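Local atomic coordinates of T-box transcription factor TBX21 (PDB entry 5T1J), a protein that binds specific regulatory DNA sites through its T-box domain and directs naive T helper precursors to the Th1 lineage, activating Th1 genes and repressing opposing programs. Residues L18-L23 with F46-V51. Sequence-based numbering, arbitrary orientation.
Sequences LSNHLL and FLSFTV
The ring of Phe-49 receives Leu-18 at its edge, close to the ring plane: methyl CD1 of Leu-18 lies 3.6 Å from CD2 of Phe-49, and the two side chains cross at about a right angle. Phe-171 meets the same ring with its plane inclined by about 55°, and Leu-147 touches the Phe-49 side chain; a large apolar ring suits this buried place among such neighbours. ND2 of Asn-20 stands obliquely to the Phe-46 ring. Leu-18, branched and apolar, can touch two partners with one methyl, since its CD1 also lies 4.3 Å from CD1 of Leu-47. Here the end of strand 16-18 runs antiparallel beside strand 48-51, in a small three-stranded sheet completed by strand 114-115; this belongs to the T-box DNA-binding domain, a member of the p53-like group. Backbone pairing is slight: Ser-19 N gives Ser-48 O a weak hydrogen bond of 3.4 Å, bent to 134°. The chain then turns into helix 21-29, with Asn-20 at the N-cap position, though its side chain makes no capping bond. Polar Asn-20 suits this partly exposed turn, and its ND2 approaches O of Phe-46 to 3.5 Å and CB of Ser-48 to 3.9 Å.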
loop_
_atom_site.group_PDB
_atom_site.type_symbol
_atom_site.label_atom_id
_atom_site.label_comp_id
_atom_site.label_asym_id
_atom_site.label_seq_id
_atom_site.Cartn_x
_atom_site.Cartn_y
_atom_site.Cartn_z
ATOM N N LEU A 18 8.163 19.079 -8.738
ATOM C CA LEU A 18 7.354 19.382 -7.563
ATOM C C LEU A 18 6.588 20.694 -7.708
ATOM O O LEU A 18 7.164 21.725 -8.081
ATOM C CB LEU A 18 8.234 19.436 -6.321
ATOM C CG LEU A 18 7.594 19.794 -4.976
ATOM C CD1 LEU A 18 6.484 18.850 -4.631
ATOM C CD2 LEU A 18 8.640 19.748 -3.868
ATOM N N SER A 19 5.301 20.658 -7.371
ATOM C CA SER A 19 4.507 21.878 -7.251
ATOM C C SER A 19 4.423 22.179 -5.759
ATOM O O SER A 19 4.773 21.316 -4.942
ATOM C CB SER A 19 3.120 21.725 -7.879
ATOM O OG SER A 19 2.387 22.938 -7.756
ATOM N N ASN A 20 3.959 23.376 -5.402
ATOM C CA ASN A 20 4.081 23.893 -4.032
ATOM C C ASN A 20 5.563 24.084 -3.753
ATOM O O ASN A 20 5.980 24.242 -2.607
ATOM C CB ASN A 20 3.537 22.933 -2.966
ATOM C CG ASN A 20 2.058 22.670 -3.083
ATOM O OD1 ASN A 20 1.310 23.408 -3.742
ATOM N ND2 ASN A 20 1.616 21.626 -2.395
ATOM N N HIS A 21 6.344 24.006 -4.822
ATOM C CA HIS A 21 7.790 23.929 -4.764
ATOM C C HIS A 21 8.352 25.006 -3.849
ATOM O O HIS A 21 9.142 24.721 -2.942
ATOM C CB HIS A 21 8.357 24.068 -6.177
ATOM C CG HIS A 21 9.807 23.728 -6.297
ATOM N ND1 HIS A 21 10.477 22.954 -5.366
ATOM C CD2 HIS A 21 10.721 24.043 -7.245
ATOM C CE1 HIS A 21 11.734 22.815 -5.736
ATOM N NE2 HIS A 21 11.911 23.469 -6.875
ATOM N N LEU A 22 7.933 26.249 -4.086
ATOM C CA LEU A 22 8.323 27.357 -3.222
ATOM C C LEU A 22 7.847 27.101 -1.790
ATOM O O LEU A 22 8.600 27.324 -0.848
ATOM C CB LEU A 22 7.813 28.707 -3.778
ATOM C CG LEU A 22 6.386 28.997 -4.290
ATOM C CD1 LEU A 22 5.437 29.428 -3.152
ATOM C CD2 LEU A 22 6.393 30.026 -5.431
ATOM N N LEU A 23 6.628 26.586 -1.630
ATOM C CA LEU A 23 6.021 26.454 -0.301
ATOM C C LEU A 23 6.811 25.478 0.543
ATOM O O LEU A 23 6.969 25.644 1.770
ATOM C CB LEU A 23 4.576 25.952 -0.404
ATOM C CG LEU A 23 3.532 26.784 0.340
ATOM C CD1 LEU A 23 3.321 28.151 -0.347
ATOM C CD2 LEU A 23 2.233 26.003 0.460
ATOM N N PHE A 46 0.878 19.484 1.976
ATOM C CA PHE A 46 0.788 18.101 1.531
ATOM C C PHE A 46 1.452 17.804 0.177
ATOM O O PHE A 46 1.217 18.493 -0.812
ATOM C CB PHE A 46 -0.682 17.658 1.469
ATOM C CG PHE A 46 -1.634 18.691 0.896
ATOM C CD1 PHE A 46 -1.501 19.129 -0.421
ATOM C CD2 PHE A 46 -2.733 19.134 1.637
ATOM C CE1 PHE A 46 -2.383 20.045 -0.976
ATOM C CE2 PHE A 46 -3.639 20.042 1.080
ATOM C CZ PHE A 46 -3.458 20.497 -0.235
ATOM N N LEU A 47 2.245 16.732 0.151
ATOM C CA LEU A 47 2.985 16.311 -1.031
ATOM C C LEU A 47 2.088 16.373 -2.262
ATOM O O LEU A 47 1.059 15.681 -2.311
ATOM C CB LEU A 47 3.508 14.878 -0.813
ATOM C CG LEU A 47 4.631 14.401 -1.737
ATOM C CD1 LEU A 47 5.571 15.575 -2.025
ATOM C CD2 LEU A 47 5.395 13.240 -1.113
ATOM N N SER A 48 2.481 17.160 -3.265
ATOM C CA SER A 48 1.611 17.359 -4.438
ATOM C C SER A 48 2.382 17.862 -5.621
ATOM O O SER A 48 2.944 18.944 -5.579
ATOM C CB SER A 48 0.487 18.368 -4.162
ATOM O OG SER A 48 -0.109 18.177 -2.891
ATOM N N PHE A 49 2.389 17.117 -6.708
ATOM C CA PHE A 49 3.198 17.583 -7.819
ATOM C C PHE A 49 2.791 17.162 -9.235
ATOM O O PHE A 49 1.610 17.004 -9.541
ATOM C CB PHE A 49 4.658 17.201 -7.552
ATOM C CG PHE A 49 4.863 15.799 -7.043
ATOM C CD1 PHE A 49 4.434 14.694 -7.769
ATOM C CD2 PHE A 49 5.566 15.593 -5.841
ATOM C CE1 PHE A 49 4.662 13.425 -7.285
ATOM C CE2 PHE A 49 5.802 14.310 -5.355
ATOM C CZ PHE A 49 5.348 13.233 -6.079
ATOM N N THR A 50 3.792 17.067 -10.100
ATOM C CA THR A 50 3.595 16.941 -11.532
ATOM C C THR A 50 4.536 15.907 -12.120
ATOM O O THR A 50 5.693 15.780 -11.693
ATOM C CB THR A 50 3.754 18.312 -12.222
ATOM O OG1 THR A 50 2.625 19.120 -11.867
ATOM C CG2 THR A 50 3.782 18.196 -13.733
ATOM N N VAL A 51 4.016 15.169 -13.104
ATOM C CA VAL A 51 4.695 14.005 -13.646
ATOM C C VAL A 51 4.719 14.026 -15.167
ATOM O O VAL A 51 3.777 14.497 -15.812
ATOM C CB VAL A 51 4.019 12.722 -13.132
ATOM C CG1 VAL A 51 2.521 12.776 -13.403
ATOM C CG2 VAL A 51 4.667 11.484 -13.720
#